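Local atomic coordinates of alpha-L-arabinofuranosidase B (PDB entry 6SXT), a protein that hydrolyses terminal non-reducing alpha-L-arabinofuranosides from the side chains of arabinoxylan, arabinan and related plant polysaccharides. Residues Asp142-Thr154 with Ile223-Ala236. Residues are numbered along the deposited sequence; the frame is centred on the assembly and turned at random. Where two conformers were deposited one is given.
Sequences DEAEGMYAVLDGT and ISYRFVTAAVKGGA. With ACT (acetate ion), chain H; EDO (1,2-ethanediol), chain B.
Asp142 brings its carboxylate oxygen OD2 to 3.5 Å from Ala236 CA, in the loops at this end of the strand pair and before the ladder begins; its OD1 accepts from Met268 N. Glu145 and Gly234 then open the ladder with two reciprocal backbone bonds, and the same two-bond pairing recurs at Met147 with Val232, Ala149 with Ala230 and Leu151 with Val228; in all four pairs the N of one residue lies 2.8 to 3.0 Å from the O of its partner. The axes of strands 145-152 and 227-235 are 153° apart in direction, antiparallel with a twist.

Met147 and Val232 lie side by side on one face, Met147 CG 3.9 Å from Val232 CB; with CG held between the backbone N and carbonyl carbon (chi1 62°), this also leaves Met147 CG close to Val232 O. On the other face Tyr148 rests its CB 4.2 Å from Ala231 CB, while its ring leads away to a hydroxyl bonded to Glu292. Leu151 CB meets Val228 CG1 on the methionine face.

At Asp152 the carboxylate stacks on the Arg226 guanidinium, the planes 8° apart. Asp152 OD2 lies 3.3 Å from Arg226 NH1 and well out of the guanidinium plane, so this salt bridge is electrostatic, whereas an acetate takes the in-plane N-H groups of NE and NH2. Asp152 OD1 accepts from Thr154 N (2.8 Å), closing an Asx turn, and from Thr154 OG1 (2.7 Å); the two bonds help to hold the carboxylate's rotation.

In the concanavalin-like catalytic domain, strand 145-152 lies between strands 227-235 and 288-296 in one antiparallel sheet, hydrogen-bonded to both; Met147, Leu151, Ala230 and Val232 pack against strand 180-185, and Tyr148, Thr229 and Ala231 against helix 302-315.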
ATOM      1  N   ASP A 142      25.693  -3.306  16.326  1.00 19.77           N
ATOM      2  CA  ASP A 142      25.128  -4.581  16.838  1.00 21.15           C
ATOM      3  C   ASP A 142      24.132  -4.295  17.952  1.00 19.99           C
ATOM      4  O   ASP A 142      23.810  -5.190  18.730  1.00 21.30           O
ATOM      5  CB  ASP A 142      26.291  -5.497  17.291  1.00 23.14           C
ATOM      6  CG  ASP A 142      25.923  -6.975  17.258  1.00 23.73           C
ATOM      7  OD1 ASP A 142      25.196  -7.391  16.291  1.00 22.49           O
ATOM      8  OD2 ASP A 142      26.414  -7.679  18.168  1.00 24.65           O
ATOM      9  N   GLU A 143      23.701  -3.043  18.126  1.00 21.01           N
ATOM     10  CA  GLU A 143      22.782  -2.684  19.226  1.00 21.18           C
ATOM     11  C   GLU A 143      21.425  -3.383  19.031  1.00 18.97           C
ATOM     12  O   GLU A 143      20.978  -3.533  17.876  1.00 20.50           O
ATOM     13  CB  GLU A 143      22.533  -1.189  19.319  1.00 21.01           C
ATOM     14  CG  GLU A 143      23.774  -0.409  19.767  1.00 24.05           C
ATOM     15  CD  GLU A 143      23.650   1.077  19.543  1.00 27.62           C
ATOM     16  OE1 GLU A 143      22.647   1.563  18.945  1.00 24.08           O
ATOM     17  OE2 GLU A 143      24.574   1.779  20.004  1.00 29.35           O
ATOM     18  N   ALA A 144      20.791  -3.670  20.157  1.00 19.83           N
ATOM     19  CA  ALA A 144      19.499  -4.355  20.166  1.00 19.13           C
ATOM     20  C   ALA A 144      18.394  -3.397  19.721  1.00 19.99           C
ATOM     21  O   ALA A 144      18.349  -2.238  20.109  1.00 19.86           O
ATOM     22  CB  ALA A 144      19.211  -4.921  21.502  1.00 21.54           C
ATOM     23  N   GLU A 145      17.422  -4.006  19.056  1.00 17.50           N
ATOM     24  CA  GLU A 145      16.169  -3.299  18.705  1.00 17.91           C
ATOM     25  C   GLU A 145      15.033  -4.305  18.553  1.00 17.97           C
ATOM     26  O   GLU A 145      15.245  -5.468  18.274  1.00 17.97           O
ATOM     27  CB  GLU A 145      16.316  -2.515  17.393  1.00 17.22           C
ATOM     28  CG  GLU A 145      16.567  -3.354  16.168  1.00 16.90           C
ATOM     29  CD  GLU A 145      16.717  -2.614  14.864  1.00 16.60           C
ATOM     30  OE1 GLU A 145      16.525  -1.368  14.873  1.00 17.96           O
ATOM     31  OE2 GLU A 145      17.089  -3.231  13.855  1.00 17.50           O
ATOM     32  N   GLY A 146      13.829  -3.779  18.640  1.00 16.95           N
ATOM     33  CA  GLY A 146      12.635  -4.493  18.167  1.00 17.29           C
ATOM     34  C   GLY A 146      11.842  -3.603  17.235  1.00 16.16           C
ATOM     35  O   GLY A 146      12.118  -2.412  17.124  1.00 16.23           O
ATOM     36  N   MET A 147      10.891  -4.212  16.565  1.00 14.99           N
ATOM     37  CA  MET A 147      10.000  -3.514  15.646  1.00 14.40           C
ATOM     38  C   MET A 147       8.746  -4.360  15.513  1.00 15.50           C
ATOM     39  O   MET A 147       8.745  -5.587  15.786  1.00 16.16           O
ATOM     40  CB  MET A 147      10.651  -3.239  14.309  1.00 15.47           C
ATOM     41  CG  MET A 147      11.067  -4.468  13.551  1.00 16.04           C
ATOM     42  SD  MET A 147      12.367  -4.120  12.316  1.00 17.76           S
ATOM     43  CE  MET A 147      13.818  -3.969  13.341  1.00 18.53           C
ATOM     44  N   TYR A 148       7.658  -3.719  15.106  1.00 14.38           N
ATOM     45  CA  TYR A 148       6.494  -4.475  14.611  1.00 14.02           C
ATOM     46  C   TYR A 148       5.812  -3.638  13.531  1.00 13.75           C
ATOM     47  O   TYR A 148       6.034  -2.415  13.473  1.00 14.48           O
ATOM     48  CB  TYR A 148       5.479  -4.873  15.704  1.00 13.86           C
ATOM     49  CG  TYR A 148       4.483  -3.803  16.100  1.00 13.66           C
ATOM     50  CD1 TYR A 148       4.765  -2.884  17.081  1.00 14.83           C
ATOM     51  CD2 TYR A 148       3.263  -3.685  15.442  1.00 14.46           C
ATOM     52  CE1 TYR A 148       3.879  -1.874  17.411  1.00 14.82           C
ATOM     53  CE2 TYR A 148       2.372  -2.687  15.759  1.00 14.25           C
ATOM     54  CZ  TYR A 148       2.669  -1.785  16.756  1.00 14.44           C
ATOM     55  OH  TYR A 148       1.800  -0.762  17.076  1.00 15.47           O
ATOM     56  N   ALA A 149       4.990  -4.289  12.739  1.00 14.01           N
ATOM     57  CA  ALA A 149       4.067  -3.624  11.833  1.00 14.19           C
ATOM     58  C   ALA A 149       2.794  -4.418  11.762  1.00 15.05           C
ATOM     59  O   ALA A 149       2.851  -5.669  11.798  1.00 15.51           O
ATOM     60  CB  ALA A 149       4.673  -3.412  10.469  1.00 15.24           C
ATOM     61  N   VAL A 150       1.701  -3.703  11.541  1.00 13.65           N
ATOM     62  CA  VAL A 150       0.431  -4.358  11.147  1.00 12.97           C
ATOM     63  C   VAL A 150       0.259  -4.083   9.657  1.00 14.36           C
ATOM     64  O   VAL A 150       0.262  -2.900   9.225  1.00 14.03           O
ATOM     65  CB  VAL A 150      -0.776  -3.851  11.948  1.00 13.86           C
ATOM     66  CG1 VAL A 150      -2.081  -4.422  11.397  1.00 14.39           C
ATOM     67  CG2 VAL A 150      -0.605  -4.171  13.438  1.00 14.47           C
ATOM     68  N   LEU A 151       0.180  -5.150   8.885  1.00 13.80           N
ATOM     69  CA  LEU A 151       0.187  -5.138   7.411  1.00 14.48           C
ATOM     70  C   LEU A 151      -1.025  -5.904   6.879  1.00 15.33           C
ATOM     71  O   LEU A 151      -1.678  -6.643   7.589  1.00 15.23           O
ATOM     72  CB  LEU A 151       1.477  -5.808   6.905  1.00 13.68           C
ATOM     73  CG  LEU A 151       2.783  -5.303   7.519  1.00 14.53           C
ATOM     74  CD1 LEU A 151       3.963  -6.157   7.000  1.00 16.68           C
ATOM     75  CD2 LEU A 151       3.006  -3.838   7.183  1.00 15.16           C
ATOM     76  N   ASP A 152      -1.295  -5.691   5.603  1.00 14.99           N
ATOM     77  CA  ASP A 152      -2.321  -6.456   4.840  1.00 15.47           C
ATOM     78  C   ASP A 152      -1.653  -7.730   4.364  1.00 15.98           C
ATOM     79  O   ASP A 152      -0.829  -7.681   3.446  1.00 17.15           O
ATOM     80  CB  ASP A 152      -2.904  -5.609   3.698  1.00 15.71           C
ATOM     81  CG  ASP A 152      -3.945  -6.315   2.859  1.00 16.05           C
ATOM     82  OD1 ASP A 152      -4.081  -7.560   3.024  1.00 16.12           O
ATOM     83  OD2 ASP A 152      -4.608  -5.642   2.060  1.00 16.50           O
ATOM     84  N   GLY A 153      -1.979  -8.872   4.954  1.00 16.20           N
ATOM     85  CA  GLY A 153      -1.347 -10.116   4.532  1.00 16.79           C
ATOM     86  C   GLY A 153      -1.745 -10.585   3.147  1.00 18.49           C
ATOM     87  O   GLY A 153      -1.166 -11.562   2.668  1.00 20.56           O
ATOM     88  N   THR A 154      -2.688  -9.938   2.486  1.00 15.91           N
ATOM     89  CA  THR A 154      -3.174 -10.303   1.144  1.00 16.50           C
ATOM     90  C   THR A 154      -2.612  -9.356   0.087  1.00 18.49           C
ATOM     91  O   THR A 154      -2.872  -9.596  -1.121  1.00 19.73           O
ATOM     92  CB  THR A 154      -4.703 -10.366   1.066  1.00 18.07           C
ATOM     93  OG1 THR A 154      -5.247  -9.053   1.062  1.00 18.31           O
ATOM     94  CG2 THR A 154      -5.250 -11.200   2.187  1.00 20.69           C
ATOM     95  N   ILE A 223       1.513 -16.770   5.395  1.00 20.28           N
ATOM     96  CA  ILE A 223       0.548 -15.887   6.110  1.00 19.59           C
ATOM     97  C   ILE A 223      -0.819 -15.976   5.427  1.00 23.14           C
ATOM     98  O   ILE A 223      -0.900 -15.733   4.248  1.00 29.19           O
ATOM     99  CB  ILE A 223       1.075 -14.448   6.051  1.00 22.21           C
ATOM    100  CG1 ILE A 223       2.416 -14.358   6.812  1.00 23.14           C
ATOM    101  CG2 ILE A 223       0.025 -13.450   6.577  1.00 23.54           C
ATOM    102  CD1 ILE A 223       2.434 -15.002   8.162  1.00 29.05           C
ATOM    103  N   SER A 224      -1.847 -16.331   6.164  0.50 29.11           N
ATOM    104  CA  SER A 224      -3.231 -16.307   5.641  0.50 32.80           C
ATOM    105  C   SER A 224      -4.074 -15.477   6.604  0.50 29.84           C
ATOM    106  O   SER A 224      -5.182 -15.975   6.952  0.50 27.13           O
ATOM    107  CB  SER A 224      -3.802 -17.687   5.447  0.50 33.15           C
ATOM    108  OG  SER A 224      -3.477 -18.501   6.560  0.50 40.39           O
ATOM    109  N   TYR A 225      -3.541 -14.309   7.013  1.00 22.91           N
ATOM    110  CA  TYR A 225      -4.387 -13.301   7.682  1.00 20.96           C
ATOM    111  C   TYR A 225      -4.515 -12.046   6.862  1.00 19.94           C
ATOM    112  O   TYR A 225      -3.572 -11.465   6.325  1.00 19.67           O
ATOM    113  CB  TYR A 225      -3.833 -12.964   9.047  1.00 20.12           C
ATOM    114  CG  TYR A 225      -3.435 -14.140   9.896  1.00 24.19           C
ATOM    115  CD1 TYR A 225      -4.286 -15.173  10.200  1.00 29.63           C
ATOM    116  CD2 TYR A 225      -2.147 -14.145  10.372  1.00 24.87           C
ATOM    117  CE1 TYR A 225      -3.830 -16.226  11.002  1.00 29.79           C
ATOM    118  CE2 TYR A 225      -1.695 -15.154  11.193  1.00 28.90           C
ATOM    119  CZ  TYR A 225      -2.547 -16.182  11.511  1.00 28.26           C
ATOM    120  OH  TYR A 225      -1.948 -17.128  12.317  1.00 36.71           O
ATOM    121  N   ARG A 226      -5.740 -11.522   6.820  1.00 17.34           N
ATOM    122  CA  ARG A 226      -5.991 -10.238   6.172  1.00 15.81           C
ATOM    123  C   ARG A 226      -5.250  -9.101   6.892  1.00 16.25           C
ATOM    124  O   ARG A 226      -4.754  -8.191   6.217  1.00 16.97           O
ATOM    125  CB  ARG A 226      -7.489  -9.962   6.096  1.00 16.97           C
ATOM    126  CG  ARG A 226      -7.806  -8.590   5.535  1.00 15.71           C
ATOM    127  CD  ARG A 226      -7.249  -8.328   4.149  1.00 16.52           C
ATOM    128  NE  ARG A 226      -7.627  -7.053   3.571  1.00 16.52           N
ATOM    129  CZ  ARG A 226      -7.145  -5.866   3.966  1.00 17.16           C
ATOM    130  NH1 ARG A 226      -6.221  -5.829   4.929  1.00 15.90           N
ATOM    131  NH2 ARG A 226      -7.639  -4.755   3.436  1.00 17.99           N
ATOM    132  N   PHE A 227      -5.198  -9.113   8.193  1.00 15.46           N
ATOM    133  CA  PHE A 227      -4.392  -8.179   8.989  1.00 14.35           C
ATOM    134  C   PHE A 227      -3.369  -9.022   9.738  1.00 14.60           C
ATOM    135  O   PHE A 227      -3.748  -9.911  10.555  1.00 15.22           O
ATOM    136  CB  PHE A 227      -5.247  -7.379   9.966  1.00 15.05           C
ATOM    137  CG  PHE A 227      -6.258  -6.522   9.270  1.00 14.69           C
ATOM    138  CD1 PHE A 227      -5.921  -5.263   8.809  1.00 14.53           C
ATOM    139  CD2 PHE A 227      -7.566  -6.951   9.152  1.00 16.41           C
ATOM    140  CE1 PHE A 227      -6.863  -4.497   8.136  1.00 15.74           C
ATOM    141  CE2 PHE A 227      -8.521  -6.165   8.532  1.00 15.60           C
ATOM    142  CZ  PHE A 227      -8.158  -4.950   8.017  1.00 15.63           C
ATOM    143  N   VAL A 228      -2.095  -8.784   9.470  1.00 14.74           N
ATOM    144  CA  VAL A 228      -1.001  -9.555  10.083  1.00 15.17           C
ATOM    145  C   VAL A 228      -0.202  -8.658  10.992  1.00 14.89           C
ATOM    146  O   VAL A 228       0.175  -7.538  10.593  1.00 14.48           O
ATOM    147  CB  VAL A 228      -0.158 -10.305   9.045  1.00 17.67           C
ATOM    148  CG1 VAL A 228       0.483  -9.413   8.044  1.00 19.44           C
ATOM    149  CG2 VAL A 228       0.894 -11.168   9.747  1.00 20.46           C
ATOM    150  N   THR A 229       0.073  -9.125  12.211  1.00 14.22           N
ATOM    151  CA  THR A 229       1.084  -8.494  13.072  1.00 14.98           C
ATOM    152  C   THR A 229       2.406  -9.176  12.809  1.00 14.99           C
ATOM    153  O   THR A 229       2.501 -10.378  13.070  1.00 15.71           O
ATOM    154  CB  THR A 229       0.776  -8.589  14.554  1.00 15.85           C
ATOM    155  OG1 THR A 229      -0.534  -8.041  14.770  1.00 15.53           O
ATOM    156  CG2 THR A 229       1.781  -7.820  15.361  1.00 16.12           C
ATOM    157  N   ALA A 230       3.396  -8.434  12.325  1.00 15.33           N
ATOM    158  CA  ALA A 230       4.771  -8.958  12.171  1.00 15.41           C
ATOM    159  C   ALA A 230       5.608  -8.321  13.249  1.00 15.88           C
ATOM    160  O   ALA A 230       5.704  -7.071  13.248  1.00 15.91           O
ATOM    161  CB  ALA A 230       5.282  -8.622  10.794  1.00 16.56           C
ATOM    162  N   ALA A 231       6.268  -9.103  14.107  1.00 15.57           N
ATOM    163  CA  ALA A 231       7.122  -8.573  15.180  1.00 16.13           C
ATOM    164  C   ALA A 231       8.508  -9.173  15.003  1.00 16.41           C
ATOM    165  O   ALA A 231       8.650 -10.425  15.003  1.00 17.11           O
ATOM    166  CB  ALA A 231       6.582  -8.844  16.566  1.00 17.65           C
ATOM    167  N   VAL A 232       9.496  -8.303  14.909  1.00 15.70           N
ATOM    168  CA  VAL A 232      10.898  -8.718  14.618  1.00 16.41           C
ATOM    169  C   VAL A 232      11.793  -8.073  15.658  1.00 16.17           C
ATOM    170  O   VAL A 232      11.563  -6.902  16.081  1.00 16.63           O
ATOM    171  CB  VAL A 232      11.303  -8.368  13.168  1.00 16.76           C
ATOM    172  CG1 VAL A 232      12.826  -8.316  12.991  1.00 18.86           C
ATOM    173  CG2 VAL A 232      10.624  -9.311  12.219  1.00 17.17           C
ATOM    174  N   LYS A 233      12.843  -8.767  16.092  1.00 15.89           N
ATOM    175  CA  LYS A 233      13.786  -8.174  17.045  1.00 16.49           C
ATOM    176  C   LYS A 233      15.156  -8.790  16.799  1.00 16.90           C
ATOM    177  O   LYS A 233      15.228  -9.885  16.228  1.00 16.74           O
ATOM    178  CB  LYS A 233      13.323  -8.362  18.488  1.00 16.96           C
ATOM    179  CG  LYS A 233      12.975  -9.792  18.901  1.00 17.98           C
ATOM    180  CD  LYS A 233      12.230  -9.826  20.198  1.00 17.80           C
ATOM    181  CE  LYS A 233      11.737 -11.201  20.599  1.00 19.55           C
ATOM    182  NZ  LYS A 233      10.825 -11.094  21.783  1.00 21.41           N
ATOM    183  N   GLY A 234      16.169  -7.991  17.118  1.00 18.03           N
ATOM    184  CA  GLY A 234      17.557  -8.385  16.869  1.00 19.01           C
ATOM    185  C   GLY A 234      18.450  -7.830  17.937  1.00 20.69           C
ATOM    186  O   GLY A 234      18.313  -6.680  18.333  1.00 20.17           O
ATOM    187  N   GLY A 235      19.407  -8.633  18.368  1.00 20.40           N
ATOM    188  CA  GLY A 235      20.437  -8.186  19.309  1.00 21.65           C
ATOM    189  C   GLY A 235      21.742  -8.886  18.958  1.00 21.28           C
ATOM    190  O   GLY A 235      21.919  -9.298  17.842  1.00 21.33           O
ATOM    191  N   ALA A 236      22.608  -9.020  19.967  1.00 23.16           N
ATOM    192  CA  ALA A 236      23.963  -9.596  19.788  1.00 23.22           C
ATOM    193  C   ALA A 236      23.861 -11.104  19.540  1.00 20.87           C
ATOM    194  O   ALA A 236      23.611 -11.811  20.512  1.00 25.65           O
ATOM    195  CB  ALA A 236      24.752  -9.252  21.038  1.00 25.39           C
TER
HETATM  196  C   ACT H 508     -10.216  -6.132   1.173  1.00 34.48           C
HETATM  197  O   ACT H 508      -9.676  -4.854   1.332  1.00 24.81           O
HETATM  198  OXT ACT H 508      -9.665  -7.360   1.522  1.00 33.52           O
HETATM  199  CH3 ACT H 508     -11.694  -6.152   0.709  1.00 33.32           C
HETATM  200  C1  EDO B 528      21.456  -8.167  23.126  1.00 39.54           C
HETATM  201  O1  EDO B 528      22.245  -7.573  22.215  1.00 40.49           O
HETATM  202  C2  EDO B 528      21.132  -7.244  24.192  1.00 44.71           C
HETATM  203  O2  EDO B 528      19.748  -7.377  24.474  1.00 48.09           O
HETATM  204  O   HOH W   1      22.511  -6.463  16.118  1.00 29.85           O
HETATM  205  O   HOH W   2      -2.302 -14.100   2.205  1.00 31.86           O